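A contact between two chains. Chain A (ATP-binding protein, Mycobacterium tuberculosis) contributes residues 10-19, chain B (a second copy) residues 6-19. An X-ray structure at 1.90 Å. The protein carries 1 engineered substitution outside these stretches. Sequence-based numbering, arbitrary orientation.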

ATOM      1  N   SER A  10      11.095   6.303 -20.867  1.00 27.07           N
ATOM      2  CA  SER A  10      10.156   5.330 -20.391  1.00 26.72           C
ATOM      3  C   SER A  10      10.435   4.944 -18.918  1.00 26.15           C
ATOM      4  O   SER A  10       9.519   4.908 -18.035  1.00 22.82           O
ATOM      5  CB  SER A  10      10.191   4.161 -21.352  1.00 30.39           C
ATOM      6  OG  SER A  10       9.291   3.201 -20.903  1.00 33.63           O
ATOM      7  N   GLU A  11      11.715   4.761 -18.594  1.00 24.26           N
ATOM      8  CA  GLU A  11      12.116   4.510 -17.224  1.00 24.63           C
ATOM      9  C   GLU A  11      11.743   5.653 -16.214  1.00 23.73           C
ATOM     10  O   GLU A  11      11.216   5.365 -15.159  1.00 21.04           O
ATOM     11  CB  GLU A  11      13.582   4.198 -17.159  1.00 28.43           C
ATOM     12  CG  GLU A  11      14.068   4.031 -15.728  1.00 33.14           C
ATOM     13  CD  GLU A  11      15.545   4.167 -15.515  1.00 37.97           C
ATOM     14  OE1 GLU A  11      15.908   3.852 -14.364  1.00 40.43           O
ATOM     15  OE2 GLU A  11      16.312   4.485 -16.485  1.00 42.19           O
ATOM     16  N   ASP A  12      12.013   6.910 -16.549  1.00 24.19           N
ATOM     17  CA  ASP A  12      11.643   7.976 -15.746  1.00 26.83           C
ATOM     18  C   ASP A  12      10.121   8.124 -15.590  1.00 24.52           C
ATOM     19  O   ASP A  12       9.676   8.458 -14.542  1.00 24.30           O
ATOM     20  CB  ASP A  12      12.206   9.281 -16.251  1.00 32.76           C
ATOM     21  CG  ASP A  12      13.716   9.379 -16.011  1.00 42.45           C
ATOM     22  OD1 ASP A  12      14.346   8.457 -15.381  1.00 44.81           O
ATOM     23  OD2 ASP A  12      14.270  10.344 -16.549  1.00 48.24           O
ATOM     24  N   ARG A  13       9.323   7.896 -16.608  1.00 23.91           N
ATOM     25  CA  ARG A  13       7.858   7.857 -16.388  1.00 23.88           C
ATOM     26  C   ARG A  13       7.455   6.756 -15.422  1.00 22.40           C
ATOM     27  O   ARG A  13       6.542   6.974 -14.622  1.00 21.69           O
ATOM     28  CB  ARG A  13       7.141   7.663 -17.713  1.00 25.80           C
ATOM     29  CG  ARG A  13       7.244   8.836 -18.679  1.00 28.78           C
ATOM     30  CD  ARG A  13       6.190   8.721 -19.755  1.00 36.58           C
ATOM     31  NE  ARG A  13       4.840   8.827 -19.139  1.00 39.83           N
ATOM     32  CZ  ARG A  13       4.199   9.979 -18.850  1.00 47.29           C
ATOM     33  NH1 ARG A  13       4.773  11.203 -19.125  1.00 52.28           N
ATOM     34  NH2 ARG A  13       2.979   9.927 -18.303  1.00 43.67           N
HETATM   35  N   MSE A  14       8.041   5.547 -15.535  1.00 20.48           N
HETATM   36  CA  MSE A  14       7.776   4.448 -14.572  1.00 20.99           C
HETATM   37  C   MSE A  14       8.130   4.909 -13.141  1.00 21.08           C
HETATM   38  O   MSE A  14       7.384   4.764 -12.195  1.00 20.32           O
HETATM   39  CB  MSE A  14       8.574   3.213 -14.943  1.00 20.83           C
HETATM   40  CG  MSE A  14       8.488   2.121 -13.937  1.00 22.62           C
HETATM   41 SE   MSE A  14       6.626   1.315 -13.914  1.00 27.63          SE
HETATM   42  CE  MSE A  14       6.499   0.496 -15.677  1.00 30.43           C
ATOM     43  N   ARG A  15       9.319   5.535 -12.953  1.00 20.99           N
ATOM     44  CA  ARG A  15       9.635   6.071 -11.657  1.00 21.58           C
ATOM     45  C   ARG A  15       8.639   7.108 -11.118  1.00 19.60           C
ATOM     46  O   ARG A  15       8.246   7.032  -9.997  1.00 19.74           O
ATOM     47  CB  ARG A  15      11.022   6.838 -11.629  1.00 23.46           C
ATOM     48  CG  ARG A  15      12.210   5.932 -11.849  1.00 26.17           C
ATOM     49  CD  ARG A  15      13.483   6.888 -11.831  1.00 27.68           C
ATOM     50  NE  ARG A  15      14.578   6.040 -12.225  1.00 29.91           N
ATOM     51  CZ  ARG A  15      15.348   5.374 -11.388  1.00 34.72           C
ATOM     52  NH1 ARG A  15      15.215   5.497 -10.090  1.00 38.09           N
ATOM     53  NH2 ARG A  15      16.274   4.568 -11.852  1.00 39.66           N
ATOM     54  N   GLN A  16       8.239   8.061 -11.956  1.00 19.75           N
ATOM     55  CA  GLN A  16       7.213   9.050 -11.646  1.00 21.53           C
ATOM     56  C   GLN A  16       5.888   8.390 -11.276  1.00 20.60           C
ATOM     57  O   GLN A  16       5.281   8.806 -10.277  1.00 20.45           O
ATOM     58  CB  GLN A  16       7.028  10.063 -12.764  1.00 25.26           C
ATOM     59  CG  GLN A  16       8.207  11.044 -12.890  1.00 33.14           C
ATOM     60  CD  GLN A  16       8.387  11.722 -14.263  1.00 40.71           C
ATOM     61  OE1 GLN A  16       7.701  11.346 -15.255  1.00 39.57           O
ATOM     62  NE2 GLN A  16       9.371  12.715 -14.348  1.00 42.58           N
ATOM     63  N   PHE A  17       5.522   7.347 -12.017  1.00 19.40           N
ATOM     64  CA  PHE A  17       4.264   6.607 -11.789  1.00 20.78           C
ATOM     65  C   PHE A  17       4.347   5.938 -10.383  1.00 19.75           C
ATOM     66  O   PHE A  17       3.425   6.040  -9.539  1.00 17.95           O
ATOM     67  CB  PHE A  17       4.042   5.596 -12.873  1.00 19.23           C
ATOM     68  CG  PHE A  17       2.935   4.692 -12.607  1.00 21.62           C
ATOM     69  CD1 PHE A  17       1.601   5.136 -12.757  1.00 23.76           C
ATOM     70  CD2 PHE A  17       3.164   3.419 -12.147  1.00 21.15           C
ATOM     71  CE1 PHE A  17       0.549   4.279 -12.456  1.00 23.36           C
ATOM     72  CE2 PHE A  17       2.092   2.549 -11.857  1.00 24.92           C
ATOM     73  CZ  PHE A  17       0.786   3.004 -11.992  1.00 22.25           C
ATOM     74  N   ILE A  18       5.441   5.228 -10.143  1.00 20.55           N
ATOM     75  CA  ILE A  18       5.668   4.588  -8.875  1.00 20.20           C
ATOM     76  C   ILE A  18       5.653   5.605  -7.678  1.00 20.24           C
ATOM     77  O   ILE A  18       4.970   5.334  -6.637  1.00 21.29           O
ATOM     78  CB  ILE A  18       6.882   3.679  -8.914  1.00 23.17           C
ATOM     79  CG1 ILE A  18       6.554   2.473  -9.665  1.00 25.73           C
ATOM     80  CG2 ILE A  18       7.274   3.300  -7.492  1.00 29.59           C
ATOM     81  CD1 ILE A  18       7.696   1.651 -10.128  1.00 26.90           C
ATOM     82  N   THR A  19       6.272   6.774  -7.814  1.00 19.56           N
ATOM     83  CA  THR A  19       6.154   7.766  -6.800  1.00 19.69           C
ATOM     84  C   THR A  19       4.697   8.246  -6.537  1.00 18.61           C
ATOM     85  O   THR A  19       4.278   8.317  -5.411  1.00 17.28           O
ATOM     86  CB  THR A  19       7.112   8.902  -7.170  1.00 19.02           C
ATOM     87  OG1 THR A  19       8.438   8.318  -7.343  1.00 22.58           O
ATOM     88  CG2 THR A  19       7.092   9.980  -6.200  1.00 22.16           C
TER
ATOM     89  N   LYS B   6      20.247  -1.081 -20.002  1.00 43.73           N
ATOM     90  CA  LYS B   6      20.186  -0.718 -18.598  1.00 45.47           C
ATOM     91  C   LYS B   6      18.849  -0.017 -18.211  1.00 38.97           C
ATOM     92  O   LYS B   6      18.256  -0.358 -17.219  1.00 38.16           O
ATOM     93  CB  LYS B   6      21.364   0.168 -18.199  1.00 52.51           C
ATOM     94  CG  LYS B   6      22.711  -0.559 -17.989  1.00 66.06           C
ATOM     95  CD  LYS B   6      23.795   0.386 -17.425  1.00 73.41           C
ATOM     96  CE  LYS B   6      23.635   0.677 -15.917  1.00 78.01           C
ATOM     97  NZ  LYS B   6      24.180   2.011 -15.523  1.00 80.43           N
ATOM     98  N   ALA B   7      18.406   0.972 -18.970  1.00 32.67           N
ATOM     99  CA  ALA B   7      17.193   1.688 -18.661  1.00 30.57           C
ATOM    100  C   ALA B   7      16.017   0.738 -18.710  1.00 30.39           C
ATOM    101  O   ALA B   7      15.162   0.824 -17.845  1.00 27.85           O
ATOM    102  CB  ALA B   7      16.986   2.817 -19.593  1.00 29.76           C
ATOM    103  N   ARG B   8      15.991  -0.139 -19.692  1.00 29.89           N
ATOM    104  CA  ARG B   8      14.962  -1.141 -19.839  1.00 34.06           C
ATOM    105  C   ARG B   8      14.984  -2.163 -18.733  1.00 31.85           C
ATOM    106  O   ARG B   8      13.981  -2.504 -18.205  1.00 28.09           O
ATOM    107  CB  ARG B   8      15.103  -1.835 -21.155  1.00 38.15           C
ATOM    108  CG  ARG B   8      14.046  -2.844 -21.391  1.00 46.15           C
ATOM    109  CD  ARG B   8      12.721  -2.169 -21.334  1.00 49.81           C
ATOM    110  NE  ARG B   8      11.746  -3.094 -20.849  1.00 60.57           N
ATOM    111  CZ  ARG B   8      10.775  -3.583 -21.583  1.00 65.10           C
ATOM    112  NH1 ARG B   8       9.930  -4.435 -21.061  1.00 65.57           N
ATOM    113  NH2 ARG B   8      10.674  -3.225 -22.834  1.00 76.10           N
ATOM    114  N   ASP B   9      16.166  -2.634 -18.387  1.00 33.23           N
ATOM    115  CA  ASP B   9      16.305  -3.540 -17.260  1.00 34.29           C
ATOM    116  C   ASP B   9      15.811  -2.909 -15.939  1.00 31.00           C
ATOM    117  O   ASP B   9      15.157  -3.558 -15.079  1.00 30.56           O
ATOM    118  CB  ASP B   9      17.762  -3.993 -17.035  1.00 39.75           C
ATOM    119  CG  ASP B   9      17.884  -4.870 -15.771  1.00 46.23           C
ATOM    120  OD1 ASP B   9      17.264  -5.977 -15.794  1.00 53.82           O
ATOM    121  OD2 ASP B   9      18.455  -4.393 -14.730  1.00 53.83           O
ATOM    122  N   SER B  10      16.124  -1.635 -15.776  1.00 30.54           N
ATOM    123  CA  SER B  10      15.683  -0.878 -14.610  1.00 31.65           C
ATOM    124  C   SER B  10      14.148  -0.744 -14.557  1.00 29.80           C
ATOM    125  O   SER B  10      13.523  -1.021 -13.538  1.00 30.44           O
ATOM    126  CB  SER B  10      16.301   0.463 -14.676  1.00 34.68           C
ATOM    127  OG  SER B  10      15.911   1.199 -13.596  1.00 37.86           O
ATOM    128  N   GLU B  11      13.542  -0.383 -15.652  1.00 27.45           N
ATOM    129  CA  GLU B  11      12.042  -0.311 -15.784  1.00 28.42           C
ATOM    130  C   GLU B  11      11.304  -1.638 -15.527  1.00 26.94           C
ATOM    131  O   GLU B  11      10.329  -1.704 -14.832  1.00 24.56           O
ATOM    132  CB  GLU B  11      11.666   0.241 -17.181  1.00 27.44           C
ATOM    133  CG  GLU B  11      10.189   0.426 -17.375  1.00 31.82           C
ATOM    134  CD  GLU B  11       9.736   0.586 -18.822  1.00 34.67           C
ATOM    135  OE1 GLU B  11       8.800  -0.151 -19.249  1.00 40.14           O
ATOM    136  OE2 GLU B  11      10.380   1.398 -19.546  1.00 37.44           O
ATOM    137  N   ASP B  12      11.882  -2.706 -16.038  1.00 29.35           N
ATOM    138  CA  ASP B  12      11.330  -4.058 -15.866  1.00 31.32           C
ATOM    139  C   ASP B  12      11.369  -4.525 -14.443  1.00 28.50           C
ATOM    140  O   ASP B  12      10.354  -5.080 -13.947  1.00 29.29           O
ATOM    141  CB  ASP B  12      12.138  -5.059 -16.637  1.00 35.70           C
ATOM    142  CG  ASP B  12      11.770  -5.134 -18.107  1.00 42.64           C
ATOM    143  OD1 ASP B  12      10.868  -4.395 -18.597  1.00 42.57           O
ATOM    144  OD2 ASP B  12      12.456  -5.987 -18.803  1.00 58.20           O
ATOM    145  N   ARG B  13      12.486  -4.213 -13.779  1.00 27.11           N
ATOM    146  CA  ARG B  13      12.675  -4.509 -12.359  1.00 31.50           C
ATOM    147  C   ARG B  13      11.694  -3.727 -11.453  1.00 30.05           C
ATOM    148  O   ARG B  13      11.063  -4.365 -10.602  1.00 29.06           O
ATOM    149  CB  ARG B  13      14.096  -4.326 -11.878  1.00 37.57           C
ATOM    150  CG  ARG B  13      15.020  -5.462 -12.345  1.00 44.78           C
ATOM    151  CD  ARG B  13      16.452  -5.062 -12.018  1.00 50.96           C
ATOM    152  NE  ARG B  13      17.369  -6.165 -12.338  1.00 58.88           N
ATOM    153  CZ  ARG B  13      18.064  -6.848 -11.458  1.00 60.31           C
ATOM    154  NH1 ARG B  13      18.010  -6.567 -10.174  1.00 65.92           N
ATOM    155  NH2 ARG B  13      18.837  -7.810 -11.868  1.00 64.93           N
HETATM  156  N   MSE B  14      11.500  -2.425 -11.737  1.00 27.24           N
HETATM  157  CA  MSE B  14      10.477  -1.621 -11.104  1.00 26.49           C
HETATM  158  C   MSE B  14       9.058  -2.099 -11.328  1.00 25.15           C
HETATM  159  O   MSE B  14       8.243  -2.156 -10.390  1.00 24.38           O
HETATM  160  CB  MSE B  14      10.585  -0.183 -11.559  1.00 27.40           C
HETATM  161  CG  MSE B  14      11.865   0.483 -10.940  1.00 32.27           C
HETATM  162 SE   MSE B  14      11.819   2.457 -11.294  1.00 39.93          SE
HETATM  163  CE  MSE B  14      12.511   2.333 -13.084  1.00 39.99           C
ATOM    164  N   ARG B  15       8.746  -2.445 -12.547  1.00 25.48           N
ATOM    165  CA  ARG B  15       7.421  -3.048 -12.833  1.00 25.99           C
ATOM    166  C   ARG B  15       7.109  -4.317 -12.041  1.00 24.39           C
ATOM    167  O   ARG B  15       6.010  -4.483 -11.429  1.00 23.30           O
ATOM    168  CB  ARG B  15       7.329  -3.260 -14.351  1.00 29.14           C
ATOM    169  CG  ARG B  15       5.961  -3.695 -14.818  1.00 33.33           C
ATOM    170  CD  ARG B  15       6.022  -4.185 -16.290  1.00 34.34           C
ATOM    171  NE  ARG B  15       6.395  -3.152 -17.206  1.00 32.28           N
ATOM    172  CZ  ARG B  15       5.545  -2.302 -17.820  1.00 37.19           C
ATOM    173  NH1 ARG B  15       4.245  -2.339 -17.563  1.00 36.44           N
ATOM    174  NH2 ARG B  15       5.996  -1.410 -18.687  1.00 36.98           N
ATOM    175  N   GLN B  16       8.114  -5.154 -11.905  1.00 25.67           N
ATOM    176  CA  GLN B  16       7.957  -6.360 -11.062  1.00 27.04           C
ATOM    177  C   GLN B  16       7.797  -6.057  -9.622  1.00 27.71           C
ATOM    178  O   GLN B  16       7.057  -6.734  -8.910  1.00 23.93           O
ATOM    179  CB  GLN B  16       9.057  -7.342 -11.306  1.00 33.00           C
ATOM    180  CG  GLN B  16       8.675  -8.793 -10.781  1.00 37.07           C
ATOM    181  CD  GLN B  16       7.326  -9.446 -11.294  1.00 42.63           C
ATOM    182  OE1 GLN B  16       6.483  -9.945 -10.453  1.00 38.55           O
ATOM    183  NE2 GLN B  16       7.152  -9.505 -12.651  1.00 42.43           N
ATOM    184  N   PHE B  17       8.549  -5.074  -9.136  1.00 27.53           N
ATOM    185  CA  PHE B  17       8.396  -4.598  -7.743  1.00 29.31           C
ATOM    186  C   PHE B  17       7.054  -4.109  -7.432  1.00 25.11           C
ATOM    187  O   PHE B  17       6.506  -4.394  -6.388  1.00 24.38           O
ATOM    188  CB  PHE B  17       9.447  -3.550  -7.342  1.00 31.82           C
ATOM    189  CG  PHE B  17      10.695  -4.195  -6.778  1.00 40.57           C
ATOM    190  CD1 PHE B  17      10.726  -4.665  -5.481  1.00 42.86           C
ATOM    191  CD2 PHE B  17      11.883  -4.343  -7.581  1.00 45.17           C
ATOM    192  CE1 PHE B  17      11.908  -5.300  -4.993  1.00 45.59           C
ATOM    193  CE2 PHE B  17      13.048  -4.966  -7.076  1.00 44.37           C
ATOM    194  CZ  PHE B  17      13.043  -5.435  -5.788  1.00 43.13           C
ATOM    195  N   ILE B  18       6.510  -3.309  -8.302  1.00 24.93           N
ATOM    196  CA  ILE B  18       5.203  -2.811  -8.047  1.00 24.75           C
ATOM    197  C   ILE B  18       4.182  -3.955  -8.050  1.00 24.05           C
ATOM    198  O   ILE B  18       3.332  -3.977  -7.228  1.00 24.08           O
ATOM    199  CB  ILE B  18       4.870  -1.555  -8.832  1.00 27.41           C
ATOM    200  CG1 ILE B  18       3.641  -0.923  -8.218  1.00 34.94           C
ATOM    201  CG2 ILE B  18       4.642  -1.870 -10.248  1.00 28.06           C
ATOM    202  CD1 ILE B  18       3.652   0.577  -8.183  1.00 38.84           C
ATOM    203  N   THR B  19       4.308  -4.889  -8.978  1.00 21.78           N
ATOM    204  CA  THR B  19       3.510  -6.083  -8.935  1.00 24.70           C
ATOM    205  C   THR B  19       3.598  -6.853  -7.614  1.00 23.06           C
ATOM    206  O   THR B  19       2.551  -7.166  -6.964  1.00 22.53           O
ATOM    207  CB  THR B  19       3.770  -6.988 -10.164  1.00 25.26           C
ATOM    208  OG1 THR B  19       3.546  -6.258 -11.352  1.00 27.71           O
ATOM    209  CG2 THR B  19       2.967  -8.189 -10.129  1.00 26.30           C
TER

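Two copies of the same helix lie side by side, running in nearly the same direction: the axes approach to 9.0 Å and their N-to-C directions differ by 24°. Equivalent residues face each other. The CA atoms of Glu11(A) and Glu11(B) are 5.0 Å apart, whereas those of Ile18(A) and Ile18(B) are 7.5 Å apart, so the backbones are tighter at position 11 and leave more room for side chains further along. The seven-residue spacing between these two matched positions is that of a coiled coil, and positions 10, 11, 14, 15 and 18 of both helices supply most of the 586 Å² buried.

The close end is polar. Ser10 points toward the partner helix on both sides and, with chi1 in t, donates to the glutamate one position later across the interface: Ser10(A) OG to Glu11(B) OE2 at 2.5 Å, and Ser10(B) OG to Glu11(A) OE1 at 2.8 Å. Two buried acids start close together, Glu11(A) CB and Glu11(B) CB 4.4 Å apart, but their carboxylates diverge, each toward the serine of the partner helix. Each carboxylate is also paired with an arginine one turn along its own helix. Arg15(A) NH2 reaches Glu11(A) OE1 at 2.6 Å, and Arg15(B) NH2 reaches Glu11(B) OE1 at 3.1 Å, both salt bridges. The rule suggested is that each buried acid is met by a serine from across and an arginine from its own helix.

Met14, modelled as selenomethionine, marks the transition from polar to apolar packing. Met14(A) CG meets Met14(B) CB at 3.9 Å, but the two copies use different rotamers, chi1 being t in chain A and m in chain B. Each terminal methyl nevertheless lies over a face of the partner's Arg15 guanidinium, with Met14(A) CE 3.6 Å from Arg15(B) NH2. Knob-into-hole packing interlocks the helices here: Met14(B) sits among Glu11(A), Met14(A), Arg15(A) and Ile18(A), while Glu11(A) sits among Ala7(B), Ser10(B), Glu11(B) and Met14(B). The small Ala7(B) brings its CB within 3.6 Å of Glu11(A) OE2.

Where the helices are wider apart, branched aliphatic side chains fill the space. Both Ile18 residues point toward the partner, again in different rotamers; Ile18(A) CG1 lies 3.8 Å from Ile18(B) CD1, and Ile18(A) CD1 packs 3.7 Å from Met14(B) CB. The same polar pairings recur on both helices, but polar and apolar side chains alike adopt unequal conformations: Arg15(A) and Arg15(B) differ in chi1, as do the two Met14 and the two Ile18 residues.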